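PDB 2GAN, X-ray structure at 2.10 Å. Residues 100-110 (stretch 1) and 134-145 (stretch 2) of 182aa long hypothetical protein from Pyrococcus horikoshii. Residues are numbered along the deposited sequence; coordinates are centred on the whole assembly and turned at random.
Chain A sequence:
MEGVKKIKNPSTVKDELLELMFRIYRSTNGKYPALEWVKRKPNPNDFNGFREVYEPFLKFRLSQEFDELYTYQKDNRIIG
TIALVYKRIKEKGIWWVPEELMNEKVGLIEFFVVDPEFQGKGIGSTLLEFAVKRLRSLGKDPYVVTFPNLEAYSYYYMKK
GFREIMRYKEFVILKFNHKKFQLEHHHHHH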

# COMPACT_ATOMS: atom_id res chain seq x y z
N GLU A 100 15.92 16.77 -14.08
CA GLU A 100 16.56 15.63 -14.72
C GLU A 100 15.60 14.85 -15.61
O GLU A 100 16.04 14.12 -16.50
CB GLU A 100 17.19 14.71 -13.68
CG GLU A 100 18.37 15.35 -12.95
CD GLU A 100 18.02 15.79 -11.54
OE1 GLU A 100 16.95 16.41 -11.36
OE2 GLU A 100 18.82 15.51 -10.62
N LEU A 101 14.29 14.99 -15.40
CA LEU A 101 13.34 14.28 -16.25
C LEU A 101 12.73 15.20 -17.31
O LEU A 101 11.75 14.84 -17.96
CB LEU A 101 12.22 13.65 -15.43
CG LEU A 101 12.56 12.46 -14.53
CD1 LEU A 101 11.29 11.64 -14.32
CD2 LEU A 101 13.64 11.59 -15.17
N MSE A 102 13.30 16.38 -17.48
CA MSE A 102 12.76 17.29 -18.49
C MSE A 102 13.56 17.21 -19.78
O MSE A 102 14.17 18.19 -20.19
CB MSE A 102 12.75 18.73 -17.97
CG MSE A 102 11.86 18.94 -16.77
SE MSE A 102 11.97 20.75 -16.12
CE MSE A 102 10.97 20.57 -14.48
N ASN A 103 13.56 16.04 -20.42
CA ASN A 103 14.29 15.86 -21.67
C ASN A 103 13.47 15.05 -22.68
O ASN A 103 12.49 14.40 -22.32
CB ASN A 103 15.64 15.19 -21.40
CG ASN A 103 15.50 13.73 -21.08
OD1 ASN A 103 15.14 12.93 -21.94
ND2 ASN A 103 15.79 13.38 -19.84
N GLU A 104 13.90 15.10 -23.94
CA GLU A 104 13.22 14.43 -25.05
C GLU A 104 12.98 12.93 -24.93
O GLU A 104 12.07 12.40 -25.56
CB GLU A 104 13.96 14.72 -26.35
CG GLU A 104 13.17 14.42 -27.63
CD GLU A 104 11.96 15.33 -27.80
OE1 GLU A 104 12.08 16.55 -27.56
OE2 GLU A 104 10.89 14.83 -28.21
N LYS A 105 13.80 12.22 -24.15
CA LYS A 105 13.59 10.79 -24.01
C LYS A 105 12.69 10.41 -22.83
O LYS A 105 12.55 9.23 -22.51
CB LYS A 105 14.92 10.05 -23.88
CG LYS A 105 15.65 9.90 -25.22
CD LYS A 105 16.59 8.70 -25.22
CE LYS A 105 15.83 7.37 -25.15
NZ LYS A 105 15.05 7.06 -26.38
N VAL A 106 12.06 11.39 -22.19
CA VAL A 106 11.19 11.11 -21.06
C VAL A 106 9.73 10.90 -21.44
O VAL A 106 9.14 11.68 -22.19
CB VAL A 106 11.27 12.22 -19.97
CG1 VAL A 106 10.27 11.95 -18.87
CG2 VAL A 106 12.67 12.28 -19.38
N GLY A 107 9.15 9.82 -20.92
CA GLY A 107 7.76 9.50 -21.17
C GLY A 107 7.09 9.22 -19.83
O GLY A 107 7.57 8.39 -19.05
N LEU A 108 5.97 9.89 -19.57
CA LEU A 108 5.25 9.73 -18.31
C LEU A 108 3.98 8.89 -18.40
O LEU A 108 3.16 9.08 -19.31
CB LEU A 108 4.88 11.11 -17.75
CG LEU A 108 5.88 11.94 -16.95
CD1 LEU A 108 7.30 11.65 -17.36
CD2 LEU A 108 5.54 13.41 -17.11
N ILE A 109 3.82 7.97 -17.46
CA ILE A 109 2.63 7.14 -17.39
C ILE A 109 1.94 7.52 -16.09
O ILE A 109 2.60 7.66 -15.06
CB ILE A 109 2.98 5.64 -17.35
CG1 ILE A 109 3.39 5.17 -18.75
CG2 ILE A 109 1.78 4.83 -16.80
CD1 ILE A 109 3.90 3.74 -18.82
N GLU A 110 0.63 7.71 -16.13
CA GLU A 110 -0.12 8.06 -14.94
C GLU A 110 -1.59 7.76 -15.16
O GLU A 110 -1.97 7.20 -16.21
CB GLU A 110 0.09 9.55 -14.59
CG GLU A 110 -0.26 10.56 -15.68
CD GLU A 110 0.31 11.97 -15.40
OE1 GLU A 110 -0.20 12.94 -16.00
OE2 GLU A 110 1.26 12.11 -14.61
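Stretch 2, residues 134-145: RLRSLGKDPYVV

Two parallel strands meet here at a glycine, and the space a side chain would have taken is already filled by the partner. At Gly 107 an ideal CB would lie 3.0 Å from Lys 140 CB, a clash, and 3.1 Å from both Leu 135 CD2 and Asp 141 O. The bare backbone lets stretch 2 settle close, with Gly 107 CA 4.8 Å from Pro 142 CA and 3.9 Å from Lys 140 CB.

The example illustrates how parallel strands pair: a residue that faces the partner strand bonds through its N to the residue before its partner and through its O to the residue after it, as Gly 107 does around Pro 142. Stretch 2 enters in a helix that takes in Arg 134 to Arg 136, then passes through Gly 139 and Lys 140, and becomes a strand at Asp 141. Gly 139 takes a positive phi of 73°, which by itself favours glycine. Strand 141-145 then runs in the same general direction as strand 106-110, their axes 44° apart and 4.6 Å at closest approach, in the register Val 106 with Asp 141, Gly 107 with Pro 142 and Leu 108 with Tyr 143.

Four backbone hydrogen bonds form the ladder. Asp 141 N donates to Lys 105 O at 2.7 Å, Gly 107 N to Asp 141 O at 2.7 Å, Tyr 143 N to Gly 107 O at 2.7 Å, and Ile 109 N to Tyr 143 O at 3.0 Å. Proline has no amide hydrogen, yet Pro 142 costs the ladder nothing, because the donors from this strand are its neighbours Asp 141 and Tyr 143; its CA-H approaches Gly 107 O instead, with CA and O 3.4 Å apart. Beyond the last rung, water 1 donates to Ile 109 O at 2.8 Å and accepts from Val 145 N at 3.1 Å, bridging the strands.

Side chains pack on both faces of the sheet. Tyr 143, on the face it shares with Val 106 and Leu 108, sets its CD2 3.9 Å from Val 106 CG1, while its CE1 lies 3.4 Å from CD2 of Leu 101. Ile 109 reaches back to the helix, its CG1 3.6 Å from Leu 135 CD1, and also touches Pro 142, with Ile 109 CD1 4.0 Å from Pro 142 CB.

Charges secure the entrance to the ladder, where a type I turn from Asn 103 to Val 106 leads into the first strand. Lys 140 NZ donates to Glu 104 O at 2.6 Å and forms a salt bridge with Glu 104 OE2 at 2.8 Å. Lys 105 reciprocates, its NZ donating to Gly 139 O at 2.9 Å.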

# COMPACT_ATOMS: atom_id res chain seq x y z
N ARG A 134 3.59 1.85 -26.25
CA ARG A 134 3.23 3.06 -26.97
C ARG A 134 4.34 4.09 -26.79
O ARG A 134 4.83 4.66 -27.76
CB ARG A 134 1.90 3.61 -26.44
CG ARG A 134 1.51 4.96 -27.01
CD ARG A 134 1.40 4.95 -28.52
NE ARG A 134 1.04 6.27 -29.01
CZ ARG A 134 1.00 6.62 -30.29
NH1 ARG A 134 1.32 5.74 -31.23
NH2 ARG A 134 0.66 7.85 -30.63
N LEU A 135 4.76 4.31 -25.54
CA LEU A 135 5.82 5.27 -25.29
C LEU A 135 7.09 4.89 -26.04
O LEU A 135 7.70 5.73 -26.69
CB LEU A 135 6.10 5.37 -23.79
CG LEU A 135 5.06 6.18 -23.01
CD1 LEU A 135 5.42 6.16 -21.55
CD2 LEU A 135 5.00 7.63 -23.53
N ARG A 136 7.47 3.62 -25.96
CA ARG A 136 8.66 3.14 -26.66
C ARG A 136 8.59 3.45 -28.15
O ARG A 136 9.54 3.96 -28.74
CB ARG A 136 8.85 1.63 -26.44
CG ARG A 136 9.54 1.29 -25.14
CD ARG A 136 9.59 -0.21 -24.89
NE ARG A 136 10.23 -0.95 -25.98
CZ ARG A 136 11.55 -1.02 -26.19
NH1 ARG A 136 12.39 -0.37 -25.40
NH2 ARG A 136 12.01 -1.73 -27.21
N SER A 137 7.45 3.17 -28.77
CA SER A 137 7.30 3.43 -30.19
C SER A 137 7.43 4.92 -30.49
O SER A 137 7.51 5.32 -31.64
CB SER A 137 5.94 2.95 -30.68
OG SER A 137 4.92 3.81 -30.21
N LEU A 138 7.42 5.74 -29.44
CA LEU A 138 7.55 7.19 -29.59
C LEU A 138 8.98 7.61 -29.24
O LEU A 138 9.28 8.80 -29.20
CB LEU A 138 6.55 7.92 -28.67
CG LEU A 138 5.05 7.72 -28.90
CD1 LEU A 138 4.24 8.61 -27.95
CD2 LEU A 138 4.70 8.05 -30.34
N GLY A 139 9.84 6.62 -29.01
CA GLY A 139 11.22 6.89 -28.66
C GLY A 139 11.41 7.43 -27.26
O GLY A 139 12.40 8.11 -26.97
N LYS A 140 10.46 7.12 -26.37
CA LYS A 140 10.51 7.60 -24.98
C LYS A 140 10.69 6.49 -23.95
O LYS A 140 10.28 5.36 -24.18
CB LYS A 140 9.22 8.35 -24.61
CG LYS A 140 8.72 9.37 -25.61
CD LYS A 140 9.60 10.60 -25.68
CE LYS A 140 9.01 11.62 -26.66
NZ LYS A 140 9.69 12.92 -26.56
N ASP A 141 11.28 6.82 -22.81
CA ASP A 141 11.43 5.86 -21.73
C ASP A 141 10.30 6.13 -20.73
O ASP A 141 10.02 7.29 -20.41
CB ASP A 141 12.78 6.02 -21.05
CG ASP A 141 13.92 5.65 -21.95
OD1 ASP A 141 13.82 4.58 -22.59
OD2 ASP A 141 14.90 6.42 -22.02
N PRO A 142 9.64 5.06 -20.25
CA PRO A 142 8.54 5.14 -19.28
C PRO A 142 8.95 5.47 -17.84
O PRO A 142 9.83 4.83 -17.28
CB PRO A 142 7.90 3.75 -19.36
CG PRO A 142 8.27 3.26 -20.72
CD PRO A 142 9.69 3.72 -20.86
N TYR A 143 8.28 6.47 -17.25
CA TYR A 143 8.54 6.89 -15.87
C TYR A 143 7.20 7.01 -15.14
O TYR A 143 6.19 7.36 -15.75
CB TYR A 143 9.21 8.26 -15.83
CG TYR A 143 10.67 8.28 -16.23
CD1 TYR A 143 11.66 8.21 -15.26
CD2 TYR A 143 11.05 8.38 -17.56
CE1 TYR A 143 13.01 8.24 -15.60
CE2 TYR A 143 12.40 8.41 -17.92
CZ TYR A 143 13.37 8.35 -16.93
OH TYR A 143 14.70 8.40 -17.26
N VAL A 144 7.20 6.74 -13.84
CA VAL A 144 5.98 6.85 -13.03
C VAL A 144 6.32 7.44 -11.68
O VAL A 144 7.49 7.46 -11.28
CB VAL A 144 5.30 5.48 -12.78
CG1 VAL A 144 4.71 4.94 -14.05
CG2 VAL A 144 6.30 4.50 -12.18
N VAL A 145 5.31 7.93 -10.97
CA VAL A 145 5.52 8.49 -9.64
C VAL A 145 4.65 7.70 -8.68
O VAL A 145 3.58 7.23 -9.06
CB VAL A 145 5.13 10.00 -9.57
CG1 VAL A 145 3.62 10.18 -9.76
CG2 VAL A 145 5.57 10.58 -8.23
O HOH W 1 2.51 8.00 -12.25